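Local coordinates for protein involved in catabolism of external DNA (Legionella pneumophila subsp. pneumophila, PDB 2OO3) that probably methylates N6 of a single adenine in 23S ribosomal RNA, with S-adenosyl-L-methionine as the methyl donor, at residues 19-24 / 81-86; 77-82 / 253-258. All coordinates share one frame; numbering follows the deposited sequence.

Contact 1: 19-24 / 81-86; sequences KHITLT and LEYISV
Tyr83 reaches across from helix 81-90 and lays its ring over Ile21 of helix 14-30. Tyr83 CG stands anti to the backbone N (chi1 179°), and Tyr83 CB lies 4.2 Å from Thr24 OG1. The ring then meets Ile21 CG1, which sits 3.6 Å from the centroid and 14° off the ring normal, a CH-pi contact centred on the face; the two side chains cross at about a right angle. On the CD2 and CE2 side Ile21 CD1 adds a looser touch, while Tyr83 CE1 approaches His20 CB to 3.5 Å at a slant. At the tip, Tyr83 OH is hydrogen-bonded to Tyr99 OH, which is also hydrogen-bonded to His20 ND1, so Tyr99 joins the polar ends of both residues. His20 is predicted to bind S-adenosyl-L-methionine, so this helix-helix packing probably borders the cofactor pocket. Nearer the backbones, Thr24 CG2 comes in at the ring edge and lies 4.0 Å from Tyr83 CA. Thr24 OG1 donates to Ile21 O at 2.8 Å and accepts from a water 2.7 Å away; that water in turn takes the N-H of Tyr83, whose nitrogen lies 2.9 Å from it, and so bridges the two helices. Glu82 touches Thr24 through its CB, and its carboxylate forms a salt bridge with Arg25. The axes of segments 19-24 and 81-86 come within 9.0 Å, with 113° between their N-to-C directions. Helix 102-109 borders the pair through Phe105, which meets the rings of His20 and Tyr83, while strand 161-165 packs on Leu23 and helix 249-263 on Ile21.

Contact 2: 77-82 / 253-258; sequences PSLFLE and IKLVLE. With SO4 (sulfate ion), chain D.
Leu79 packs on Leu255 and Val256, and Phe80 on Val256, where the 3-10 segment 78-80 that leads into helix 81-90 meets helix 249-263. The inner part, Phe80 against Val256, is buried. Phe80 directs CZ at Val256, 4.1 Å from its CG1 and 4.0 Å from its carbonyl O, which lies near the ring plane at the edge; the two side chains meet obliquely. Beside it Leu79 CB rests 4.1 Å from Val256 CG2. Leu79 CG is anti to the carbonyl carbon (chi1 -72°), and the branch beyond it puts CD1 3.8 Å from both CB and CD2 of Leu255. The outer part is open to solvent though its contacts are no longer: Leu79 and Pro77 are partly exposed and Leu255 is exposed, its CD2 having Pro77 CB as a further neighbour at 4.0 Å. Here the N-H of Ser78 donates to O2 of a sulfate ion, 2.7 Å from the nitrogen with an angle of 148° at the hydrogen; the ion probably came from the crystallisation liquor. On helix 249-263, Lys254 and Glu258 form an intrahelical salt bridge. At the buried end, Ile21 of helix 14-30 touches both Phe80 and Val256, whereas Ile253 and Leu257 of helix 249-263 pack on strand 220-226 and Lys254 on strand 270-275.

Overall arrangement
Contacts 1 and 2 lie on the same side of the chain's centre, their own centres about 9 Å apart, and share Leu81 and Glu82. Ile21 joins them: its CD1 packs closely, 3.3 Å from Phe80 CE1, and its CG2 is 3.8 Å from Val256 CG1. Helix 14-30 packs against helix 81-90 in contact 1, while Ile21 also reaches the 3-10 segment before that helix and helix 249-263. Contact 1 is the nearer to the predicted S-adenosyl-L-methionine site. It holds His20, whose side chain is about 4 Å from that of Ser102 and about 5 Å from that of Asp166, the predicted proton acceptor. Contact 2 is farther off, the side chain of Phe80 about 10 Å from that of His20.

Contact 1: 19-24 / 81-86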
# COMPACT_ATOMS: atom_id res chain seq x y z
N LYS A 19 0.35 0.35 5.26
CA LYS A 19 0.15 0.26 3.81
C LYS A 19 -0.21 -1.17 3.36
O LYS A 19 -1.12 -1.39 2.53
CB LYS A 19 1.37 0.86 3.10
CG LYS A 19 1.91 0.13 1.92
CD LYS A 19 3.22 0.74 1.35
CE LYS A 19 4.10 1.43 2.39
NZ LYS A 19 5.40 1.87 1.79
N HIS A 20 0.49 -2.16 3.90
CA HIS A 20 0.28 -3.54 3.45
C HIS A 20 -1.00 -4.16 4.02
O HIS A 20 -1.65 -4.92 3.33
CB HIS A 20 1.50 -4.40 3.74
CG HIS A 20 2.69 -4.05 2.89
ND1 HIS A 20 3.99 -4.22 3.31
CD2 HIS A 20 2.77 -3.55 1.62
CE1 HIS A 20 4.82 -3.86 2.35
NE2 HIS A 20 4.11 -3.44 1.32
N ILE A 21 -1.37 -3.82 5.25
CA ILE A 21 -2.65 -4.30 5.76
C ILE A 21 -3.76 -3.70 4.93
O ILE A 21 -4.72 -4.41 4.58
CB ILE A 21 -2.85 -3.93 7.26
CG1 ILE A 21 -1.76 -4.60 8.09
CG2 ILE A 21 -4.27 -4.34 7.73
CD1 ILE A 21 -1.70 -4.13 9.57
N THR A 22 -3.64 -2.39 4.64
CA THR A 22 -4.59 -1.69 3.74
C THR A 22 -4.72 -2.43 2.42
O THR A 22 -5.82 -2.74 1.98
CB THR A 22 -4.19 -0.23 3.52
OG1 THR A 22 -4.26 0.45 4.79
CG2 THR A 22 -5.16 0.45 2.55
N LEU A 23 -3.59 -2.71 1.77
CA LEU A 23 -3.59 -3.51 0.54
C LEU A 23 -4.35 -4.84 0.73
O LEU A 23 -5.20 -5.19 -0.08
CB LEU A 23 -2.14 -3.78 0.10
CG LEU A 23 -1.95 -4.67 -1.13
CD1 LEU A 23 -2.70 -4.16 -2.39
CD2 LEU A 23 -0.43 -4.83 -1.44
N THR A 24 -4.05 -5.59 1.80
CA THR A 24 -4.71 -6.88 2.00
C THR A 24 -6.23 -6.76 2.10
O THR A 24 -6.95 -7.64 1.60
CB THR A 24 -4.14 -7.73 3.18
OG1 THR A 24 -4.53 -7.17 4.44
CG2 THR A 24 -2.59 -7.88 3.09
N LEU A 81 -5.67 -11.20 9.67
CA LEU A 81 -5.38 -12.57 9.25
C LEU A 81 -4.64 -12.68 7.93
O LEU A 81 -3.68 -13.41 7.85
CB LEU A 81 -6.65 -13.45 9.20
CG LEU A 81 -7.25 -13.79 10.56
CD1 LEU A 81 -8.66 -14.41 10.34
CD2 LEU A 81 -6.33 -14.73 11.29
N GLU A 82 -5.11 -11.99 6.90
CA GLU A 82 -4.52 -12.20 5.55
C GLU A 82 -3.09 -11.68 5.56
O GLU A 82 -2.17 -12.31 5.03
CB GLU A 82 -5.34 -11.48 4.48
CG GLU A 82 -6.72 -12.13 4.20
CD GLU A 82 -7.88 -11.59 5.10
OE1 GLU A 82 -7.66 -11.05 6.21
OE2 GLU A 82 -9.05 -11.72 4.67
N TYR A 83 -2.90 -10.54 6.21
CA TYR A 83 -1.57 -9.93 6.33
C TYR A 83 -0.59 -10.86 7.02
O TYR A 83 0.49 -11.13 6.51
CB TYR A 83 -1.69 -8.61 7.12
CG TYR A 83 -0.38 -7.85 7.35
CD1 TYR A 83 0.34 -7.30 6.27
CD2 TYR A 83 0.09 -7.63 8.63
CE1 TYR A 83 1.52 -6.59 6.47
CE2 TYR A 83 1.28 -6.92 8.85
CZ TYR A 83 1.98 -6.38 7.77
OH TYR A 83 3.15 -5.67 7.98
N ILE A 84 -0.94 -11.30 8.22
CA ILE A 84 -0.13 -12.23 8.97
C ILE A 84 0.16 -13.53 8.21
O ILE A 84 1.27 -14.05 8.28
CB ILE A 84 -0.75 -12.52 10.39
CG1 ILE A 84 -0.74 -11.23 11.25
CG2 ILE A 84 0.01 -13.63 11.15
CD1 ILE A 84 0.66 -10.64 11.55
N SER A 85 -0.84 -14.09 7.53
CA SER A 85 -0.65 -15.39 6.87
C SER A 85 0.44 -15.28 5.81
O SER A 85 1.21 -16.21 5.64
CB SER A 85 -1.93 -15.94 6.24
OG SER A 85 -2.24 -15.20 5.09
N VAL A 86 0.51 -14.15 5.10
CA VAL A 86 1.57 -13.98 4.09
C VAL A 86 2.98 -13.89 4.73
O VAL A 86 3.97 -14.45 4.20
CB VAL A 86 1.29 -12.76 3.17
CG1 VAL A 86 2.42 -12.52 2.19
CG2 VAL A 86 -0.00 -12.96 2.41
O HOH W 1 -4.98 -8.57 6.75

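Contact 2: 77-82 / 253-258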
# COMPACT_ATOMS: atom_id res chain seq x y z
N PRO A 77 -6.79 -8.76 16.07
CA PRO A 77 -8.13 -8.91 15.52
C PRO A 77 -8.07 -9.62 14.17
O PRO A 77 -7.05 -9.54 13.47
CB PRO A 77 -8.62 -7.46 15.34
CG PRO A 77 -7.73 -6.63 16.28
CD PRO A 77 -6.42 -7.34 16.25
N SER A 78 -9.13 -10.34 13.83
CA SER A 78 -9.21 -11.14 12.61
C SER A 78 -8.98 -10.36 11.32
O SER A 78 -8.65 -10.97 10.31
CB SER A 78 -10.57 -11.87 12.52
OG SER A 78 -11.60 -10.92 12.29
N LEU A 79 -9.17 -9.03 11.33
CA LEU A 79 -8.83 -8.19 10.16
C LEU A 79 -7.35 -8.28 9.71
O LEU A 79 -7.01 -7.92 8.58
CB LEU A 79 -9.19 -6.70 10.41
CG LEU A 79 -10.70 -6.41 10.40
CD1 LEU A 79 -10.96 -4.94 10.71
CD2 LEU A 79 -11.29 -6.74 9.06
N PHE A 80 -6.50 -8.76 10.62
CA PHE A 80 -5.06 -8.96 10.38
C PHE A 80 -4.69 -10.30 9.79
O PHE A 80 -3.52 -10.52 9.42
CB PHE A 80 -4.30 -8.78 11.69
CG PHE A 80 -4.17 -7.31 12.15
CD1 PHE A 80 -2.95 -6.62 12.02
CD2 PHE A 80 -5.26 -6.64 12.74
CE1 PHE A 80 -2.82 -5.30 12.48
CE2 PHE A 80 -5.16 -5.30 13.19
CZ PHE A 80 -3.94 -4.62 13.06
N LEU A 81 -5.67 -11.20 9.67
CA LEU A 81 -5.38 -12.57 9.25
C LEU A 81 -4.64 -12.68 7.93
O LEU A 81 -3.68 -13.41 7.85
CB LEU A 81 -6.65 -13.45 9.20
CG LEU A 81 -7.25 -13.79 10.56
CD1 LEU A 81 -8.66 -14.41 10.34
CD2 LEU A 81 -6.33 -14.73 11.29
N GLU A 82 -5.11 -11.99 6.90
CA GLU A 82 -4.52 -12.20 5.55
C GLU A 82 -3.09 -11.68 5.56
O GLU A 82 -2.17 -12.31 5.03
CB GLU A 82 -5.34 -11.48 4.48
CG GLU A 82 -6.72 -12.13 4.20
CD GLU A 82 -7.88 -11.59 5.10
OE1 GLU A 82 -7.66 -11.05 6.21
OE2 GLU A 82 -9.05 -11.72 4.67
N ILE A 253 -11.00 -0.31 8.51
CA ILE A 253 -9.69 0.32 8.63
C ILE A 253 -9.53 1.09 9.96
O ILE A 253 -8.44 1.19 10.49
CB ILE A 253 -9.38 1.20 7.42
CG1 ILE A 253 -7.87 1.26 7.21
CG2 ILE A 253 -10.09 2.56 7.55
CD1 ILE A 253 -7.26 -0.11 6.85
N LYS A 254 -10.65 1.56 10.51
CA LYS A 254 -10.68 2.15 11.85
C LYS A 254 -10.24 1.16 12.93
O LYS A 254 -9.47 1.51 13.82
CB LYS A 254 -12.08 2.69 12.15
CG LYS A 254 -12.20 3.53 13.45
CD LYS A 254 -13.64 4.08 13.60
CE LYS A 254 -13.86 4.84 14.92
NZ LYS A 254 -13.60 3.88 16.04
N LEU A 255 -10.76 -0.07 12.87
CA LEU A 255 -10.33 -1.13 13.79
C LEU A 255 -8.84 -1.39 13.62
O LEU A 255 -8.11 -1.52 14.61
CB LEU A 255 -11.11 -2.45 13.61
CG LEU A 255 -10.68 -3.60 14.58
CD1 LEU A 255 -10.60 -3.18 16.06
CD2 LEU A 255 -11.55 -4.87 14.46
N VAL A 256 -8.37 -1.44 12.38
CA VAL A 256 -6.96 -1.71 12.15
C VAL A 256 -6.12 -0.60 12.79
O VAL A 256 -5.19 -0.87 13.56
CB VAL A 256 -6.64 -1.81 10.63
CG1 VAL A 256 -5.08 -1.78 10.38
CG2 VAL A 256 -7.27 -3.10 10.02
N LEU A 257 -6.44 0.65 12.46
CA LEU A 257 -5.67 1.81 12.95
C LEU A 257 -5.70 1.91 14.47
O LEU A 257 -4.66 2.19 15.08
CB LEU A 257 -6.17 3.12 12.33
CG LEU A 257 -5.96 3.27 10.81
CD1 LEU A 257 -6.82 4.42 10.23
CD2 LEU A 257 -4.48 3.51 10.50
N GLU A 258 -6.86 1.67 15.09
CA GLU A 258 -6.91 1.64 16.56
C GLU A 258 -5.97 0.61 17.11
O GLU A 258 -5.23 0.88 18.06
CB GLU A 258 -8.30 1.27 17.09
CG GLU A 258 -9.43 2.20 16.76
CD GLU A 258 -10.68 1.76 17.53
OE1 GLU A 258 -11.79 2.24 17.20
OE2 GLU A 258 -10.52 0.93 18.47
S SO4 D . -12.00 -10.51 16.36
O1 SO4 D . -12.14 -10.99 17.73
O2 SO4 D . -10.73 -11.04 15.86
O3 SO4 D . -13.11 -11.01 15.55
O4 SO4 D . -12.00 -9.05 16.31